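Local coordinates for geranylgeranyl Pyrophosphate Synthetase (PDB 5JFQ), which catalyses the successive addition of three isopentenyl diphosphates to dimethylallyl diphosphate, making geranylgeranyl diphosphate with some farnesyl diphosphate, at the interface of chains A and B. Coordinates in Å, arbitrary orientation; residue numbers count along the deposited sequence, not the author numbering. Chains: chain A/B, Geranylgeranyl Pyrophosphate Synthetase.

Contact 1: the interface of chains A and B. Residues chain A 120-121, 124, 137; chain B 134, 137-138, 141.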
ATOM      1  N   PHE A 120      -5.846  -6.113  -2.184  1.00 39.69           N
ATOM      2  CA  PHE A 120      -6.863  -5.679  -3.122  1.00 43.76           C
ATOM      3  C   PHE A 120      -7.041  -6.687  -4.240  1.00 44.81           C
ATOM      4  O   PHE A 120      -8.171  -6.951  -4.665  1.00 44.74           O
ATOM      5  CB  PHE A 120      -6.532  -4.298  -3.665  1.00 41.36           C
ATOM      6  CG  PHE A 120      -6.753  -3.218  -2.667  1.00 45.46           C
ATOM      7  CD1 PHE A 120      -8.028  -2.694  -2.467  1.00 42.78           C
ATOM      8  CD2 PHE A 120      -5.705  -2.743  -1.896  1.00 43.04           C
ATOM      9  CE1 PHE A 120      -8.245  -1.691  -1.515  1.00 41.78           C
ATOM     10  CE2 PHE A 120      -5.913  -1.741  -0.945  1.00 43.84           C
ATOM     11  CZ  PHE A 120      -7.176  -1.218  -0.751  1.00 44.80           C
ATOM     12  N   GLU A 121      -5.952  -7.299  -4.696  1.00 44.40           N
ATOM     13  CA  GLU A 121      -6.109  -8.320  -5.722  1.00 43.65           C
ATOM     14  C   GLU A 121      -6.983  -9.460  -5.222  1.00 42.82           C
ATOM     15  O   GLU A 121      -7.855  -9.956  -5.950  1.00 42.60           O
ATOM     16  CB  GLU A 121      -4.754  -8.844  -6.156  1.00 41.83           C
ATOM     17  CG  GLU A 121      -4.850  -9.914  -7.207  1.00 43.45           C
ATOM     18  CD  GLU A 121      -3.501 -10.477  -7.555  1.00 55.20           C
ATOM     19  OE1 GLU A 121      -2.486  -9.994  -6.989  1.00 52.94           O
ATOM     20  OE2 GLU A 121      -3.449 -11.403  -8.390  1.00 63.61           O
ATOM     21  N   SER A 124     -10.739  -8.527  -4.819  1.00 41.93           N
ATOM     22  CA  SER A 124     -11.320  -8.491  -6.144  1.00 38.29           C
ATOM     23  C   SER A 124     -11.617  -9.879  -6.722  1.00 41.45           C
ATOM     24  O   SER A 124     -12.329  -9.971  -7.731  1.00 42.42           O
ATOM     25  CB  SER A 124     -10.383  -7.723  -7.072  1.00 34.81           C
ATOM     26  OG  SER A 124      -9.337  -8.570  -7.496  1.00 41.89           O
ATOM     27  N   VAL A 137     -14.058  -2.644  -2.254  1.00 42.64           N
ATOM     28  CA  VAL A 137     -12.752  -2.059  -2.540  1.00 40.04           C
ATOM     29  C   VAL A 137     -12.710  -0.629  -2.036  1.00 41.47           C
ATOM     30  O   VAL A 137     -11.831  -0.256  -1.252  1.00 43.36           O
ATOM     31  CB  VAL A 137     -12.435  -2.147  -4.040  1.00 37.27           C
ATOM     32  CG1 VAL A 137     -11.286  -1.243  -4.391  1.00 38.07           C
ATOM     33  CG2 VAL A 137     -12.130  -3.580  -4.416  1.00 34.71           C
TER
ATOM     34  N   VAL B 134     -13.809  -3.952 -11.337  1.00 47.17           N
ATOM     35  CA  VAL B 134     -13.194  -5.070 -10.626  1.00 46.32           C
ATOM     36  C   VAL B 134     -11.948  -5.541 -11.359  1.00 45.13           C
ATOM     37  O   VAL B 134     -10.859  -5.605 -10.781  1.00 44.40           O
ATOM     38  CB  VAL B 134     -14.202  -6.214 -10.437  1.00 40.11           C
ATOM     39  CG1 VAL B 134     -13.488  -7.425  -9.854  1.00 36.12           C
ATOM     40  CG2 VAL B 134     -15.307  -5.769  -9.525  1.00 38.95           C
ATOM     41  N   VAL B 137      -9.264  -2.998 -10.934  1.00 47.17           N
ATOM     42  CA  VAL B 137      -8.623  -3.059  -9.627  1.00 45.70           C
ATOM     43  C   VAL B 137      -7.662  -4.245  -9.563  1.00 45.42           C
ATOM     44  O   VAL B 137      -6.528  -4.121  -9.081  1.00 46.88           O
ATOM     45  CB  VAL B 137      -9.697  -3.112  -8.525  1.00 44.63           C
ATOM     46  CG1 VAL B 137      -9.095  -3.557  -7.202  1.00 40.36           C
ATOM     47  CG2 VAL B 137     -10.370  -1.759  -8.393  1.00 42.20           C
ATOM     48  N   SER B 138      -8.084  -5.394 -10.094  1.00 42.93           N
ATOM     49  CA  SER B 138      -7.253  -6.591 -10.073  1.00 44.08           C
ATOM     50  C   SER B 138      -5.958  -6.395 -10.857  1.00 50.01           C
ATOM     51  O   SER B 138      -4.869  -6.802 -10.407  1.00 47.48           O
ATOM     52  CB  SER B 138      -8.037  -7.767 -10.645  1.00 42.92           C
ATOM     53  OG  SER B 138      -7.197  -8.894 -10.801  1.00 46.69           O
ATOM     54  N   ALA B 141      -3.653  -3.835  -9.153  1.00 50.69           N
ATOM     55  CA  ALA B 141      -3.038  -4.358  -7.943  1.00 48.42           C
ATOM     56  C   ALA B 141      -1.906  -5.322  -8.283  1.00 45.99           C
ATOM     57  O   ALA B 141      -0.890  -5.365  -7.580  1.00 48.65           O
ATOM     58  CB  ALA B 141      -4.101  -5.031  -7.067  1.00 47.84           C
TER
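A:Glu121 and A:Ser124, at the C-terminal end of helix 105-123 and just beyond it, lie on B:Val134, B:Ser138 and B:Ala141, which occupy one face of helix 130-159, and the two helices run roughly antiparallel. Small residues suit this homodimer surface because the backbones come close. The methyl group of B:Ala141 meets A:Glu121 near its backbone, CB to CB at 4.0 Å; the small alanine lets the helices approach this closely. Beyond that CB, A:Glu121 sets CG anti to the backbone N (chi1 179°), and the extended chain carries its carboxylate farther out. A:Ser124 turns OG into the niche between its N and carbonyl carbon (chi1 81°), where it donates a hydrogen bond to the backbone O of A:Glu121, 2.6 Å away. The donor lies tilted 32° from that carbonyl plane. The same OG rests 3.5 Å from CB of B:Ser138. An alanine here has no hydroxyl, and the carbonyl of A:Glu121 would probably lose this donor, with a small gap opening over CB of B:Ser138. Beside this pair A:Val137 and B:Val137, the same residue in each subunit, point tip to tip, as residues near the two-fold axis can; their branched methyls fill the space compactly, CG2 of A:Val137 sitting 4.1 Å from CG1 of B:Val137. At the border, CG1 of B:Val134 touches the backbone O of A:Ser124 at 3.5 Å.

Contact 2: the interface of chains A and B. Residues chain A 27-29, 32-33, 118; chain B 145, 149.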
ATOM      1  N   GLN A  27       6.858 -16.676  -3.647  1.00 56.50           N
ATOM      2  CA  GLN A  27       7.157 -16.583  -5.071  1.00 56.68           C
ATOM      3  C   GLN A  27       8.527 -15.948  -5.266  1.00 55.31           C
ATOM      4  O   GLN A  27       9.193 -15.542  -4.311  1.00 51.99           O
ATOM      5  CB  GLN A  27       6.093 -15.766  -5.810  1.00 53.23           C
ATOM      6  CG  GLN A  27       4.693 -16.284  -5.617  1.00 57.08           C
ATOM      7  CD  GLN A  27       3.690 -15.258  -6.024  1.00 61.58           C
ATOM      8  OE1 GLN A  27       4.027 -14.305  -6.735  1.00 68.41           O
ATOM      9  NE2 GLN A  27       2.457 -15.412  -5.561  1.00 61.44           N
ATOM     10  N   GLU A  28       8.943 -15.851  -6.535  1.00 58.39           N
ATOM     11  CA  GLU A  28      10.076 -15.015  -6.896  1.00 54.45           C
ATOM     12  C   GLU A  28       9.601 -13.574  -7.077  1.00 52.59           C
ATOM     13  O   GLU A  28       8.470 -13.343  -7.501  1.00 56.40           O
ATOM     14  CB  GLU A  28      10.733 -15.514  -8.188  1.00 53.66           C
ATOM     15  CG  GLU A  28      11.234 -16.955  -8.145  1.00 54.04           C
ATOM     16  CD  GLU A  28      12.487 -17.120  -7.286  1.00 69.68           C
ATOM     17  OE1 GLU A  28      13.159 -16.096  -7.005  1.00 66.57           O
ATOM     18  OE2 GLU A  28      12.800 -18.272  -6.887  1.00 74.53           O
ATOM     19  N   PRO A  29      10.424 -12.581  -6.729  1.00 51.88           N
ATOM     20  CA  PRO A  29      11.733 -12.662  -6.081  1.00 53.23           C
ATOM     21  C   PRO A  29      11.599 -13.215  -4.675  1.00 53.99           C
ATOM     22  O   PRO A  29      10.771 -12.729  -3.907  1.00 54.31           O
ATOM     23  CB  PRO A  29      12.208 -11.208  -6.059  1.00 54.98           C
ATOM     24  CG  PRO A  29      11.382 -10.514  -7.116  1.00 57.55           C
ATOM     25  CD  PRO A  29      10.065 -11.196  -7.072  1.00 52.75           C
ATOM     26  N   LEU A  32      11.879 -10.914  -1.455  1.00 53.06           N
ATOM     27  CA  LEU A  32      10.689 -10.125  -1.185  1.00 49.02           C
ATOM     28  C   LEU A  32       9.606 -10.980  -0.545  1.00 49.52           C
ATOM     29  O   LEU A  32       9.033 -10.606   0.484  1.00 46.30           O
ATOM     30  CB  LEU A  32      10.197  -9.493  -2.483  1.00 52.83           C
ATOM     31  CG  LEU A  32       9.048  -8.504  -2.364  1.00 47.39           C
ATOM     32  CD1 LEU A  32       9.362  -7.478  -1.301  1.00 38.86           C
ATOM     33  CD2 LEU A  32       8.843  -7.847  -3.715  1.00 44.52           C
ATOM     34  N   TYR A  33       9.358 -12.165  -1.104  1.00 45.76           N
ATOM     35  CA  TYR A  33       8.230 -12.954  -0.633  1.00 49.64           C
ATOM     36  C   TYR A  33       8.498 -13.622   0.707  1.00 50.56           C
ATOM     37  O   TYR A  33       7.565 -13.802   1.498  1.00 51.50           O
ATOM     38  CB  TYR A  33       7.803 -13.953  -1.713  1.00 50.25           C
ATOM     39  CG  TYR A  33       6.988 -13.229  -2.766  1.00 52.01           C
ATOM     40  CD1 TYR A  33       5.676 -12.861  -2.517  1.00 50.71           C
ATOM     41  CD2 TYR A  33       7.556 -12.839  -3.966  1.00 51.67           C
ATOM     42  CE1 TYR A  33       4.938 -12.164  -3.458  1.00 54.69           C
ATOM     43  CE2 TYR A  33       6.836 -12.148  -4.907  1.00 52.84           C
ATOM     44  CZ  TYR A  33       5.529 -11.807  -4.652  1.00 54.30           C
ATOM     45  OH  TYR A  33       4.815 -11.109  -5.600  1.00 52.11           O
ATOM     46  N   GLU A 118      -1.694  -7.042  -2.926  1.00 43.53           N
ATOM     47  CA  GLU A 118      -2.302  -8.366  -2.974  1.00 40.82           C
ATOM     48  C   GLU A 118      -3.649  -8.363  -2.275  1.00 44.66           C
ATOM     49  O   GLU A 118      -4.619  -8.938  -2.785  1.00 47.15           O
ATOM     50  CB  GLU A 118      -1.379  -9.409  -2.349  1.00 38.47           C
ATOM     51  CG  GLU A 118      -0.075  -9.559  -3.096  1.00 45.39           C
ATOM     52  CD  GLU A 118       0.830 -10.631  -2.512  1.00 48.81           C
ATOM     53  OE1 GLU A 118       1.118 -10.582  -1.300  1.00 43.96           O
ATOM     54  OE2 GLU A 118       1.253 -11.533  -3.274  1.00 55.64           O
TER
ATOM     55  N   VAL B 145       2.050  -5.094  -7.365  1.00 52.65           N
ATOM     56  CA  VAL B 145       2.905  -6.172  -6.884  1.00 47.79           C
ATOM     57  C   VAL B 145       4.177  -6.224  -7.710  1.00 50.49           C
ATOM     58  O   VAL B 145       5.273  -6.411  -7.175  1.00 52.52           O
ATOM     59  CB  VAL B 145       2.155  -7.518  -6.916  1.00 47.82           C
ATOM     60  CG1 VAL B 145       3.098  -8.663  -6.605  1.00 45.79           C
ATOM     61  CG2 VAL B 145       0.971  -7.507  -5.942  1.00 47.56           C
ATOM     62  N   GLU B 149       8.068  -6.016  -6.912  1.00 50.19           N
ATOM     63  CA  GLU B 149       8.998  -7.032  -7.375  1.00 54.75           C
ATOM     64  C   GLU B 149      10.151  -6.395  -8.149  1.00 57.25           C
ATOM     65  O   GLU B 149      11.309  -6.782  -7.975  1.00 56.52           O
ATOM     66  CB  GLU B 149       8.260  -8.065  -8.229  1.00 50.33           C
ATOM     67  CG  GLU B 149       7.260  -8.913  -7.454  1.00 48.81           C
ATOM     68  CD  GLU B 149       6.546  -9.929  -8.332  1.00 52.12           C
ATOM     69  OE1 GLU B 149       6.691  -9.839  -9.572  1.00 55.29           O
ATOM     70  OE2 GLU B 149       5.836 -10.814  -7.791  1.00 55.71           O
TER
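The phenol OH of A:Tyr33 donates a hydrogen bond to OE2 of B:Glu149, modelled at 2.4 Å, a length too short to interpret closely at this resolution. It links the subunits of an all-helical trans-prenyltransferase of the FPP/GGPP synthase family, joining helix 30-41 of chain A to helix 130-159 of chain B. The oxygen offers its anti lone pair, the one facing away from OE1, and lies at the edge of the tyrosine ring, in the ring plane, while the carboxylate is turned 75° against the ring. B:Glu149 has CG anti to its carbonyl carbon (chi1 -67°) and the rest of the chain extended; this carries the carboxylate out to the phenol, a reach that suits the length of a glutamate. A tyrosine answers well because it carries its donor at the end of a stiff ring. One face of that ring is covered toward the rim by CB of A:Gln27, 3.7 Å above the plane, which should help to hold its tilt.

The aliphatic part of B:Glu149 is packed as well. A:Pro29, which follows a cis peptide bond, crosses it at about a right angle and sets CD 3.6 Å from CG of B:Glu149; a rigid proline makes a firm wall for a flexible methylene chain. Near the helix backbone, CD2 of A:Leu32 contacts CA of B:Glu149 at 3.8 Å. One turn earlier on the same helix, B:Val145 packs its CG2 methyl against CG of A:Glu118 at 3.7 Å, while its CG1 is modelled too close to the A:Tyr33 hydroxyl to interpret. OE2 of A:Glu118 also lies at the ring edge, in the ring plane. It stands 6.5 Å from OE2 of B:Glu149, and this second acid could modestly favour protonation of the B:Glu149 carboxylate, an effect that a phenol donor would probably counter.

The C-alpha centres of contact 1 and contact 2 are about 17 Å apart, and both use helix 105-123 of chain A and helix 130-159 of chain B; contact 1 also includes A:Val137 from the equivalent helix of chain A. Along the chain B helix, contact 1 ends at B:Ala141 and contact 2 resumes one turn on at B:Val145; A:Glu121 and A:Glu118 make the matching step opposite. Contact 1 is close packing near the two-fold axis, whereas contact 2 adds helix 30-41, its preceding loop and a polar link. Apart from the paired Val137 residues, their own mates across the axis, these homodimer contacts recur with the chains exchanged.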